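Local coordinates for death on curing protein (Enterobacteria phage P1, PDB 3DD7) that serves as the toxin of the phage P1 addiction module, probably blocking translation in the host, and is inhibited by the C-terminal domain of its antitoxin Phd, at residues M1-S5 and Q40-A44; V54-L59 and A80-L84; L9-H13 and Y66-D70; V91-L97 and R119-G123. The protein carries 2 engineered substitutions. All coordinates share one frame; numbering follows the deposited sequence. Where two conformers were deposited one is given.

In the fold
Contact 2 pairs the two helices at the heart of this all-helical Fic/Doc fold. Contact 1, its centre about 10 Å from that of contact 2, is tied to it through Y58, whose hydroxyl bonds H3 ND1 and I4 N. Contact 3, about 15 Å from contact 2 between centres, holds the start of the probable active-site loop, with the engineered Y66, and meets contact 2 where L12 packs on L82. Contact 4, about 12 Å from contact 2 between centres, packs V91, L97 and Y122 on L81, and V91 also on L84; contacts 3 and 4 lie on opposite sides of the chain's centre. The bound Phd peptide packs on L12, L82, L81 and L97.

Contact 1: residues M1-S5 and Q40-A44; sequences MRHIS and QARVA
H3 and Q40 pass alongside each other, pointing opposite ways, the histidine reaching from the N-terminal tail toward helix 31-45 and the glutamine from that helix toward the tail. With CG beside its own backbone N (chi1 -75°), H3 brings its imidazole to the helix. There Q40 CG lies 4.2 Å from the ring centroid, an off-centre CH-pi contact, and the ring and amide planes are strongly inclined to each other. V43 meets the same ring from another direction: its CG1 methyl, placed anti to the backbone N, stands at the ring edge, 4.0 Å from CE1. That methyl also has M1 SD as a loose apolar neighbour at 4.4 Å.

Beyond CG the Q40 chain runs out extended, so the amide passes the ring and ends beside the tail backbone. Its NE2 sits 3.6 Å from H3 CB and 2.9 Å from I4 O, but the angle at the latter is too poor for a hydrogen bond. The tail is an irregular lead-in to helix 6-20 of the Fic/Doc fold, packed against helices 31-45, 51-65 and 72-86; S5 is the N-cap, its OG bonded to E8 N.

The polar atoms turn mainly to Y58 of helix 51-65. Its OH bonds both H3 ND1, which should hold the imidazole in this rotation, and I4 N, and has a weak bond with Q40 NE2. I4 follows a different course, its side chain ending on S79 and F83 of helix 72-86, while M1 and V43 both rest on V54.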
loop_
_atom_site.group_PDB
_atom_site.type_symbol
_atom_site.label_atom_id
_atom_site.label_comp_id
_atom_site.label_asym_id
_atom_site.label_seq_id
_atom_site.Cartn_x
_atom_site.Cartn_y
_atom_site.Cartn_z
ATOM N N MET A 1 -6.780 -6.382 -14.573
ATOM C CA MET A 1 -7.076 -6.105 -13.134
ATOM C C MET A 1 -7.047 -4.605 -12.881
ATOM O O MET A 1 -6.486 -3.849 -13.667
ATOM C CB MET A 1 -6.100 -6.846 -12.196
ATOM C CG MET A 1 -4.634 -6.547 -12.434
ATOM S SD MET A 1 -3.489 -7.318 -11.244
ATOM C CE MET A 1 -3.748 -9.070 -11.563
ATOM N N ARG A 2 -7.669 -4.185 -11.785
ATOM C CA ARG A 2 -7.786 -2.769 -11.473
ATOM C C ARG A 2 -6.589 -2.287 -10.662
ATOM O O ARG A 2 -6.351 -2.751 -9.549
ATOM C CB ARG A 2 -9.096 -2.487 -10.744
ATOM C CG ARG A 2 -10.323 -2.619 -11.647
ATOM C CD ARG A 2 -11.448 -3.349 -10.956
ATOM N N HIS A 3 -5.852 -1.344 -11.229
ATOM C CA HIS A 3 -4.644 -0.838 -10.609
ATOM C C HIS A 3 -4.848 0.500 -9.906
ATOM O O HIS A 3 -5.924 1.104 -9.992
ATOM C CB HIS A 3 -3.539 -0.730 -11.651
ATOM C CG HIS A 3 -2.959 -2.052 -12.032
ATOM N ND1 HIS A 3 -1.976 -2.669 -11.286
ATOM C CD2 HIS A 3 -3.234 -2.883 -13.068
ATOM C CE1 HIS A 3 -1.665 -3.826 -11.849
ATOM N NE2 HIS A 3 -2.403 -3.971 -12.937
ATOM N N ILE A 4 -3.818 0.925 -9.177
ATOM C CA ILE A 4 -3.835 2.199 -8.463
ATOM C C ILE A 4 -2.922 3.141 -9.204
ATOM O O ILE A 4 -1.748 2.829 -9.412
ATOM C CB ILE A 4 -3.305 2.057 -7.011
ATOM C CG1 ILE A 4 -4.158 1.055 -6.228
ATOM C CG2 ILE A 4 -3.242 3.432 -6.319
ATOM C CD1 ILE A 4 -3.650 0.777 -4.854
ATOM N N SER A 5 -3.461 4.289 -9.601
ATOM C CA SER A 5 -2.694 5.274 -10.328
ATOM C C SER A 5 -1.796 6.080 -9.368
ATOM O O SER A 5 -2.053 6.126 -8.160
ATOM C CB SER A 5 -3.634 6.222 -11.077
ATOM O OG SER A 5 -4.238 7.136 -10.180
ATOM N N GLN A 40 3.370 -1.387 -12.341
ATOM C CA GLN A 40 2.394 -1.804 -13.320
ATOM C C GLN A 40 3.076 -2.434 -14.518
ATOM O O GLN A 40 2.605 -3.445 -15.045
ATOM C CB GLN A 40 1.532 -0.621 -13.716
ATOM C CG GLN A 40 0.619 -0.196 -12.573
ATOM C CD GLN A 40 -0.039 1.137 -12.794
ATOM O OE1 GLN A 40 0.137 1.756 -13.826
ATOM N NE2 GLN A 40 -0.816 1.582 -11.810
ATOM N N ALA A 41 4.184 -1.833 -14.951
ATOM C CA ALA A 41 4.985 -2.387 -16.052
ATOM C C ALA A 41 5.468 -3.802 -15.716
ATOM O O ALA A 41 5.402 -4.703 -16.539
ATOM C CB ALA A 41 6.185 -1.473 -16.347
ATOM N N ARG A 42 5.970 -3.983 -14.499
ATOM C CA ARG A 42 6.462 -5.277 -14.059
ATOM C C ARG A 42 5.344 -6.317 -14.023
ATOM O O ARG A 42 5.532 -7.456 -14.467
ATOM C CB ARG A 42 7.114 -5.134 -12.685
ATOM C CG ARG A 42 7.543 -6.423 -12.032
ATOM C CD ARG A 42 8.131 -6.140 -10.634
ATOM N N VAL A 43 4.187 -5.921 -13.502
ATOM C CA VAL A 43 3.024 -6.810 -13.464
ATOM C C VAL A 43 2.650 -7.314 -14.864
ATOM O O VAL A 43 2.403 -8.520 -15.057
ATOM C CB VAL A 43 1.815 -6.146 -12.754
ATOM C CG1 VAL A 43 0.505 -6.922 -13.039
ATOM C CG2 VAL A 43 2.092 -6.046 -11.259
ATOM N N ALA A 44 2.639 -6.407 -15.839
ATOM C CA ALA A 44 2.386 -6.799 -17.231
ATOM C C ALA A 44 3.499 -7.666 -17.789
ATOM O O ALA A 44 3.240 -8.727 -18.371
ATOM C CB ALA A 44 2.181 -5.579 -18.120
#

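Contact 2: residues V54-L59 and A80-L84; sequences VSATYL and ALLFL
F83 reaches across from helix 72-86 to helix 51-65, its CG anti to the backbone N (chi1 170°). From CB the bond to CG carries the ring into the groove beside S55. On one flank CD2 lies 3.7 Å from S55 CA, and CE2 comes equally near the backbone N of the same serine. On the other flank CD1 meets Y58 CE2 at 3.8 Å; the two rings are inclined by 33°, with Y58 CD2 over the F83 face. CE1 is near both Y58 CE2 and V54 CG1, and the tip, CZ, presses on V54 CG1 at 3.4 Å, where the two side chains cross at about a right angle.

Next to the ring S55 acts as a knob in the hole formed by A80, L81, F83 and L84. In one of its two conformers OG donates to A80 O at 2.9 Å, from above the carbonyl plane, while L84 N reaches that oxygen from the opposite face. In that conformer two donors share the buried carbonyl. L59 CB completes the seam against A80 CB at 3.7 Å.

Small residues let the backbones close in: S55 CA and A80 CA are 4.7 Å apart, and the segment axes pass at 8.6 Å. The result is a nearly antiparallel helix pair, as expected of the two core helices that flank the signature loop in the Fic fold.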
loop_
_atom_site.group_PDB
_atom_site.type_symbol
_atom_site.label_atom_id
_atom_site.label_comp_id
_atom_site.label_asym_id
_atom_site.label_seq_id
_atom_site.Cartn_x
_atom_site.Cartn_y
_atom_site.Cartn_z
ATOM N N VAL A 54 0.565 -9.097 -6.613
ATOM C CA VAL A 54 0.417 -7.708 -7.057
ATOM C C VAL A 54 0.233 -6.762 -5.864
ATOM O O VAL A 54 0.941 -5.768 -5.769
ATOM C CB VAL A 54 -0.690 -7.532 -8.115
ATOM C CG1 VAL A 54 -0.680 -6.103 -8.665
ATOM C CG2 VAL A 54 -0.472 -8.531 -9.277
ATOM N N SER A 55 -0.691 -7.084 -4.950
ATOM C CA SER A 55 -0.876 -6.273 -3.741
ATOM C C SER A 55 0.439 -6.106 -2.991
ATOM O O SER A 55 0.783 -5.002 -2.557
ATOM C CB SER A 55 -1.928 -6.885 -2.812
ATOM O OG SER A 55 -2.079 -6.111 -1.633
ATOM N N ALA A 56 1.173 -7.200 -2.847
ATOM C CA ALA A 56 2.477 -7.164 -2.174
ATOM C C ALA A 56 3.474 -6.225 -2.882
ATOM O O ALA A 56 4.266 -5.553 -2.213
ATOM C CB ALA A 56 3.058 -8.560 -2.061
ATOM N N THR A 57 3.443 -6.210 -4.217
ATOM C CA THR A 57 4.363 -5.391 -5.014
ATOM C C THR A 57 4.061 -3.912 -4.749
ATOM O O THR A 57 4.985 -3.118 -4.507
ATOM C CB THR A 57 4.284 -5.739 -6.529
ATOM O OG1 THR A 57 4.412 -7.152 -6.705
ATOM C CG2 THR A 57 5.409 -5.077 -7.310
ATOM N N TYR A 58 2.773 -3.547 -4.744
ATOM C CA TYR A 58 2.393 -2.187 -4.326
ATOM C C TYR A 58 2.873 -1.878 -2.912
ATOM O O TYR A 58 3.427 -0.803 -2.661
ATOM C CB TYR A 58 0.890 -1.961 -4.367
ATOM C CG TYR A 58 0.334 -1.639 -5.740
ATOM C CD1 TYR A 58 0.409 -0.343 -6.266
ATOM C CD2 TYR A 58 -0.263 -2.629 -6.503
ATOM C CE1 TYR A 58 -0.105 -0.052 -7.529
ATOM C CE2 TYR A 58 -0.807 -2.353 -7.757
ATOM C CZ TYR A 58 -0.714 -1.064 -8.273
ATOM O OH TYR A 58 -1.238 -0.785 -9.520
ATOM N N LEU A 59 2.626 -2.799 -1.984
ATOM C CA LEU A 59 3.004 -2.574 -0.608
ATOM C C LEU A 59 4.517 -2.341 -0.488
ATOM O O LEU A 59 4.951 -1.326 0.062
ATOM C CB LEU A 59 2.547 -3.729 0.287
ATOM C CG LEU A 59 2.563 -3.467 1.796
ATOM C CD1 LEU A 59 1.580 -4.386 2.566
ATOM C CD2 LEU A 59 3.992 -3.593 2.376
ATOM N N ALA A 80 -2.148 -1.153 -0.859
ATOM C CA ALA A 80 -2.148 -2.604 -1.111
ATOM C C ALA A 80 -3.527 -3.189 -0.841
ATOM O O ALA A 80 -4.031 -4.016 -1.604
ATOM C CB ALA A 80 -1.100 -3.306 -0.228
ATOM N N LEU A 81 -4.159 -2.721 0.233
ATOM C CA LEU A 81 -5.438 -3.296 0.641
ATOM C C LEU A 81 -6.583 -2.708 -0.191
ATOM O O LEU A 81 -7.560 -3.400 -0.514
ATOM C CB LEU A 81 -5.640 -3.163 2.156
ATOM C CG LEU A 81 -5.117 -4.379 2.947
ATOM C CD1 LEU A 81 -3.659 -4.819 2.690
ATOM C CD2 LEU A 81 -5.395 -4.272 4.461
ATOM N N LEU A 82 -6.422 -1.446 -0.584
ATOM C CA LEU A 82 -7.338 -0.827 -1.546
ATOM C C LEU A 82 -7.317 -1.604 -2.859
ATOM O O LEU A 82 -8.369 -1.883 -3.459
ATOM C CB LEU A 82 -6.968 0.640 -1.783
ATOM C CG LEU A 82 -7.850 1.405 -2.780
ATOM C CD1 LEU A 82 -9.326 1.395 -2.390
ATOM C CD2 LEU A 82 -7.321 2.842 -2.999
ATOM N N PHE A 83 -6.109 -1.944 -3.302
ATOM C CA PHE A 83 -5.923 -2.759 -4.476
ATOM C C PHE A 83 -6.701 -4.080 -4.348
ATOM O O PHE A 83 -7.477 -4.434 -5.244
ATOM C CB PHE A 83 -4.441 -3.018 -4.754
ATOM C CG PHE A 83 -4.234 -4.036 -5.820
ATOM C CD1 PHE A 83 -4.296 -3.669 -7.170
ATOM C CD2 PHE A 83 -4.056 -5.374 -5.489
ATOM C CE1 PHE A 83 -4.151 -4.601 -8.148
ATOM C CE2 PHE A 83 -3.930 -6.332 -6.490
ATOM C CZ PHE A 83 -3.971 -5.936 -7.825
ATOM N N LEU A 84 -6.507 -4.797 -3.242
ATOM C CA LEU A 84 -7.240 -6.059 -3.039
ATOM C C LEU A 84 -8.758 -5.845 -3.066
ATOM O O LEU A 84 -9.470 -6.579 -3.743
ATOM C CB LEU A 84 -6.810 -6.765 -1.752
ATOM C CG LEU A 84 -5.411 -7.378 -1.700
ATOM C CD1 LEU A 84 -5.174 -7.876 -0.265
ATOM C CD2 LEU A 84 -5.140 -8.480 -2.765
#

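Contact 3: residues L9-H13 and Y66-D70; sequences LIALH and YIFND. Engineered in segment 66-70: Y66 (natural residue His).
H13 of helix 6-20 lies flat on F68 of the loop between helices 51-65 and 72-86, which opens the HxFx(D/E)(G/A)N(G/K)R signature of the Fic/Doc family. As in relatives, this loop probably forms the active site, and the stack fixes its start against helix 6-20. It begins at Y66, an engineered residue where the natural sequence has the signature histidine; leaving helix 51-65 with a positive phi, it points its side chain far from helix 6-20.

I67 is the first to touch that helix, its CD1 methyl meeting L9 CD2 at 3.7 Å. Its other branch, CG2, covers the centre of one face of the F68 ring, so the aromatic group is sandwiched between its own chain neighbour and H13.

F68 makes the main contact. Its CG stands anti to the carbonyl carbon (chi1 -55°), which sends the ring toward the helix. There it forms an offset stack with the imidazole, centroids 3.7 Å apart and planes only 8° from parallel. H13 CB also lies over the phenyl face as a CH-pi contact, 3.7 Å from the centroid. At the ring edge, near the phenyl plane, I10 CA approaches CZ at 3.9 Å. The loop itself is held from outside by backbone bonds of I67 with S27 and of N69 with G25.

At D70 the carboxylate OD2 bonds L23 N, whereas the main-chain oxygen turns to the histidine: H13 NE2 donates to D70 O at 2.8 Å, with the oxygen in the imidazole plane and the N-H...O angle bent to 135°.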
loop_
_atom_site.group_PDB
_atom_site.type_symbol
_atom_site.label_atom_id
_atom_site.label_comp_id
_atom_site.label_asym_id
_atom_site.label_seq_id
_atom_site.Cartn_x
_atom_site.Cartn_y
_atom_site.Cartn_z
ATOM N N LEU A 9 -2.596 7.264 -5.592
ATOM C CA LEU A 9 -1.708 6.958 -4.469
ATOM C C LEU A 9 -1.465 8.219 -3.658
ATOM O O LEU A 9 -1.548 8.227 -2.426
ATOM C CB LEU A 9 -0.379 6.420 -4.967
ATOM C CG LEU A 9 0.535 5.941 -3.841
ATOM C CD1 LEU A 9 0.093 4.531 -3.427
ATOM C CD2 LEU A 9 1.989 5.967 -4.272
ATOM N N ILE A 10 -1.153 9.295 -4.366
ATOM C CA ILE A 10 -0.946 10.588 -3.727
ATOM C C ILE A 10 -2.197 11.060 -2.942
ATOM O O ILE A 10 -2.090 11.496 -1.791
ATOM C CB ILE A 10 -0.494 11.636 -4.772
ATOM C CG1 ILE A 10 0.792 11.154 -5.476
ATOM C CG2 ILE A 10 -0.311 13.007 -4.123
ATOM C CD1 ILE A 10 1.240 12.030 -6.652
ATOM N N ALA A 11 -3.374 10.981 -3.558
ATOM C CA ALA A 11 -4.603 11.425 -2.892
ATOM C C ALA A 11 -4.865 10.580 -1.635
ATOM O O ALA A 11 -5.295 11.099 -0.598
ATOM C CB ALA A 11 -5.779 11.356 -3.839
ATOM N N LEU A 12 -4.588 9.285 -1.734
ATOM C CA LEU A 12 -4.779 8.379 -0.605
ATOM C C LEU A 12 -3.837 8.770 0.536
ATOM O O LEU A 12 -4.261 8.881 1.679
ATOM C CB LEU A 12 -4.540 6.929 -1.027
ATOM C CG LEU A 12 -4.782 5.825 0.005
ATOM C CD1 LEU A 12 -4.930 4.490 -0.726
ATOM C CD2 LEU A 12 -3.649 5.724 1.061
ATOM N N HIS A 13 -2.564 8.977 0.220
ATOM C CA HIS A 13 -1.622 9.543 1.198
ATOM C C HIS A 13 -2.130 10.832 1.849
ATOM O O HIS A 13 -2.102 10.968 3.076
ATOM C CB HIS A 13 -0.265 9.794 0.546
ATOM C CG HIS A 13 0.655 10.644 1.369
ATOM N ND1 HIS A 13 0.694 12.016 1.269
ATOM C CD2 HIS A 13 1.609 10.308 2.265
ATOM C CE1 HIS A 13 1.608 12.494 2.090
ATOM N NE2 HIS A 13 2.181 11.479 2.710
ATOM N N TYR A 66 9.970 5.873 -0.474
ATOM C CA TYR A 66 10.130 7.232 0.078
ATOM C C TYR A 66 9.593 8.285 -0.884
ATOM O O TYR A 66 10.244 9.284 -1.191
ATOM C CB TYR A 66 11.593 7.511 0.472
ATOM C CG TYR A 66 12.097 6.570 1.544
ATOM C CD1 TYR A 66 12.665 5.346 1.202
ATOM C CD2 TYR A 66 11.975 6.891 2.900
ATOM C CE1 TYR A 66 13.117 4.460 2.170
ATOM C CE2 TYR A 66 12.428 6.012 3.894
ATOM C CZ TYR A 66 12.999 4.796 3.517
ATOM O OH TYR A 66 13.457 3.907 4.472
ATOM N N ILE A 67 8.390 8.022 -1.377
ATOM C CA ILE A 67 7.689 8.972 -2.236
ATOM C C ILE A 67 7.293 10.222 -1.435
ATOM O O ILE A 67 7.272 11.343 -1.970
ATOM C CB ILE A 67 6.438 8.303 -2.831
ATOM C CG1 ILE A 67 6.844 7.115 -3.710
ATOM C CG2 ILE A 67 5.554 9.297 -3.588
ATOM C CD1 ILE A 67 5.702 6.181 -3.988
ATOM N N PHE A 68 7.009 10.015 -0.148
ATOM C CA PHE A 68 6.453 11.063 0.715
ATOM C C PHE A 68 7.380 11.413 1.872
ATOM O O PHE A 68 8.244 10.626 2.264
ATOM C CB PHE A 68 5.086 10.610 1.258
ATOM C CG PHE A 68 4.116 10.209 0.185
ATOM C CD1 PHE A 68 3.420 11.178 -0.522
ATOM C CD2 PHE A 68 3.901 8.854 -0.132
ATOM C CE1 PHE A 68 2.509 10.842 -1.523
ATOM C CE2 PHE A 68 2.999 8.508 -1.141
ATOM C CZ PHE A 68 2.325 9.475 -1.847
ATOM N N ASN A 69 7.192 12.612 2.418
ATOM C CA ASN A 69 7.919 13.030 3.605
ATOM C C ASN A 69 7.512 12.209 4.817
ATOM O O ASN A 69 8.293 12.036 5.754
ATOM C CB ASN A 69 7.635 14.494 3.892
ATOM C CG ASN A 69 8.197 15.428 2.824
ATOM O OD1 ASN A 69 7.518 16.360 2.386
ATOM N ND2 ASN A 69 9.430 15.199 2.421
ATOM N N ASP A 70 6.279 11.724 4.797
ATOM C CA ASP A 70 5.731 10.992 5.931
ATOM C C ASP A 70 4.601 10.091 5.458
ATOM O O ASP A 70 4.086 10.259 4.353
ATOM C CB ASP A 70 5.235 11.989 6.992
ATOM C CG ASP A 70 5.136 11.388 8.389
ATOM O OD1 ASP A 70 5.446 10.195 8.554
ATOM O OD2 ASP A 70 4.747 12.130 9.326
#

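Contact 4: residues V91-L97 and R119-G123; sequences VFDSPEL and RRLYG
E96 and R120 form a two-pronged, end-on salt bridge: NH2 of R120 donates to E96 OE1 at 2.7 Å and NH1 to OE2 at 3.0 Å. Both bonds are nearly straight and use the syn sides of the carboxylate, somewhat out of its plane, which is only 17° from that of the guanidinium. The extended glutamate chain meets an arginine bent at its third torsion (chi3 62°). Y122 OH donates to F92 O at 2.7 Å, almost in line with the C=O bond.

The salt bridge and the tyrosine bond tie the end of helix 111-122, the last helix of the Doc chain, to the loop before helix 97-105, in a Fic fold that the Phd peptide complements. A type I turn runs from S94 to L97 there, and S94 OG takes E96 N at 3.0 Å as a capping bond. D93 OD1 bonds a side chain of the bound peptide.

Around the tyrosine, packing takes over. The edge of Y122 is set against the F92 face, CE1 over the centre, with centroids 4.7 Å apart and planes at 71°. L121 CD1 lies 3.8 Å from L97 CD2, its CD2 touches S94 OG, and Y122 rests on L81 and F52.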
loop_
_atom_site.group_PDB
_atom_site.type_symbol
_atom_site.label_atom_id
_atom_site.label_comp_id
_atom_site.label_asym_id
_atom_site.label_seq_id
_atom_site.Cartn_x
_atom_site.Cartn_y
_atom_site.Cartn_z
ATOM N N VAL A 91 -11.293 -7.148 2.561
ATOM C CA VAL A 91 -10.191 -6.875 3.470
ATOM C C VAL A 91 -10.740 -6.468 4.825
ATOM O O VAL A 91 -11.882 -6.039 4.927
ATOM C CB VAL A 91 -9.247 -5.770 2.942
ATOM C CG1 VAL A 91 -8.488 -6.260 1.676
ATOM C CG2 VAL A 91 -10.007 -4.469 2.675
ATOM N N PHE A 92 -9.917 -6.635 5.852
ATOM C CA PHE A 92 -10.260 -6.280 7.217
ATOM C C PHE A 92 -8.949 -6.007 7.936
ATOM O O PHE A 92 -7.884 -6.401 7.444
ATOM C CB PHE A 92 -11.029 -7.417 7.893
ATOM C CG PHE A 92 -10.415 -8.768 7.686
ATOM C CD1 PHE A 92 -9.509 -9.273 8.595
ATOM C CD2 PHE A 92 -10.767 -9.546 6.583
ATOM C CE1 PHE A 92 -8.944 -10.544 8.415
ATOM C CE2 PHE A 92 -10.197 -10.803 6.395
ATOM C CZ PHE A 92 -9.289 -11.293 7.315
ATOM N N ASP A 93 -9.017 -5.330 9.080
ATOM C CA ASP A 93 -7.809 -5.046 9.855
ATOM C C ASP A 93 -7.343 -6.324 10.564
ATOM O O ASP A 93 -8.154 -7.183 10.944
ATOM C CB ASP A 93 -8.068 -3.899 10.849
ATOM C CG ASP A 93 -6.823 -3.104 11.189
ATOM O OD1 ASP A 93 -5.722 -3.570 10.872
ATOM O OD2 ASP A 93 -6.949 -2.001 11.788
ATOM N N SER A 94 -6.031 -6.463 10.702
ATOM C CA SER A 94 -5.443 -7.548 11.462
ATOM C C SER A 94 -4.302 -6.952 12.255
ATOM O O SER A 94 -3.612 -6.066 11.743
ATOM C CB SER A 94 -4.912 -8.632 10.522
ATOM O OG SER A 94 -3.813 -9.313 11.109
ATOM N N PRO A 95 -4.102 -7.429 13.504
ATOM C CA PRO A 95 -2.984 -6.899 14.299
ATOM C C PRO A 95 -1.592 -7.266 13.747
ATOM O O PRO A 95 -0.593 -6.764 14.270
ATOM C CB PRO A 95 -3.206 -7.505 15.694
ATOM C CG PRO A 95 -4.003 -8.731 15.473
ATOM C CD PRO A 95 -4.878 -8.453 14.234
ATOM N N GLU A 96 -1.528 -8.101 12.699
ATOM C CA GLU A 96 -0.232 -8.432 12.046
ATOM C C GLU A 96 0.272 -7.407 11.009
ATOM O O GLU A 96 1.445 -7.417 10.625
ATOM C CB GLU A 96 -0.300 -9.817 11.393
ATOM C CG GLU A 96 -0.583 -10.942 12.385
ATOM C CD GLU A 96 -0.507 -12.321 11.752
ATOM O OE1 GLU A 96 0.518 -12.597 11.090
ATOM O OE2 GLU A 96 -1.455 -13.132 11.930
ATOM N N LEU A 97 -0.613 -6.520 10.570
ATOM C CA LEU A 97 -0.333 -5.632 9.426
ATOM C C LEU A 97 0.766 -4.610 9.685
ATOM O O LEU A 97 1.558 -4.321 8.791
ATOM C CB LEU A 97 -1.619 -4.927 8.934
ATOM C CG LEU A 97 -2.758 -5.792 8.361
ATOM C CD1 LEU A 97 -3.987 -4.956 7.952
ATOM C CD2 LEU A 97 -2.308 -6.627 7.175
ATOM N N ARG A 119 -2.035 -13.417 1.526
ATOM C CA ARG A 119 -2.835 -14.548 1.053
ATOM C C ARG A 119 -3.406 -15.341 2.238
ATOM O O ARG A 119 -4.562 -15.780 2.204
ATOM C CB ARG A 119 -2.003 -15.455 0.135
ATOM C CG ARG A 119 -2.800 -16.555 -0.582
ATOM C CD ARG A 119 -1.876 -17.404 -1.467
ATOM N NE ARG A 119 -1.387 -16.643 -2.617
ATOM C CZ ARG A 119 -0.147 -16.181 -2.739
ATOM N NH1 ARG A 119 0.750 -16.395 -1.783
ATOM N NH2 ARG A 119 0.201 -15.497 -3.810
ATOM N N ARG A 120 -2.598 -15.536 3.282
ATOM C CA ARG A 120 -3.107 -16.203 4.481
ATOM C C ARG A 120 -4.239 -15.400 5.098
ATOM O O ARG A 120 -5.281 -15.956 5.434
ATOM C CB ARG A 120 -2.012 -16.447 5.516
ATOM C CG ARG A 120 -2.535 -16.817 6.902
ATOM C CD ARG A 120 -1.425 -17.297 7.807
ATOM N NE ARG A 120 -0.397 -16.288 8.061
ATOM C CZ ARG A 120 -0.510 -15.330 8.989
ATOM N NH1 ARG A 120 -1.614 -15.231 9.724
ATOM N NH2 ARG A 120 0.483 -14.465 9.184
ATOM N N LEU A 121 -4.024 -14.093 5.247
ATOM C CA LEU A 121 -5.008 -13.235 5.898
ATOM C C LEU A 121 -6.313 -13.152 5.118
ATOM O O LEU A 121 -7.388 -13.311 5.704
ATOM C CB LEU A 121 -4.440 -11.831 6.146
ATOM C CG LEU A 121 -3.368 -11.742 7.244
ATOM C CD1 LEU A 121 -2.741 -10.365 7.260
ATOM C CD2 LEU A 121 -3.960 -12.088 8.635
ATOM N N TYR A 122 -6.212 -12.928 3.808
ATOM C CA TYR A 122 -7.377 -12.529 2.998
ATOM C C TYR A 122 -7.833 -13.475 1.892
ATOM O O TYR A 122 -8.892 -13.251 1.322
ATOM C CB TYR A 122 -7.173 -11.124 2.396
ATOM C CG TYR A 122 -6.768 -10.128 3.433
ATOM C CD1 TYR A 122 -7.638 -9.805 4.469
ATOM C CD2 TYR A 122 -5.509 -9.533 3.410
ATOM C CE1 TYR A 122 -7.266 -8.910 5.481
ATOM C CE2 TYR A 122 -5.123 -8.635 4.414
ATOM C CZ TYR A 122 -6.013 -8.327 5.440
ATOM O OH TYR A 122 -5.650 -7.450 6.429
ATOM N N GLY A 123 -7.062 -14.516 1.593
ATOM C CA GLY A 123 -7.392 -15.421 0.478
ATOM C C GLY A 123 -8.450 -16.480 0.794
ATOM O O GLY A 123 -8.844 -16.654 1.956
#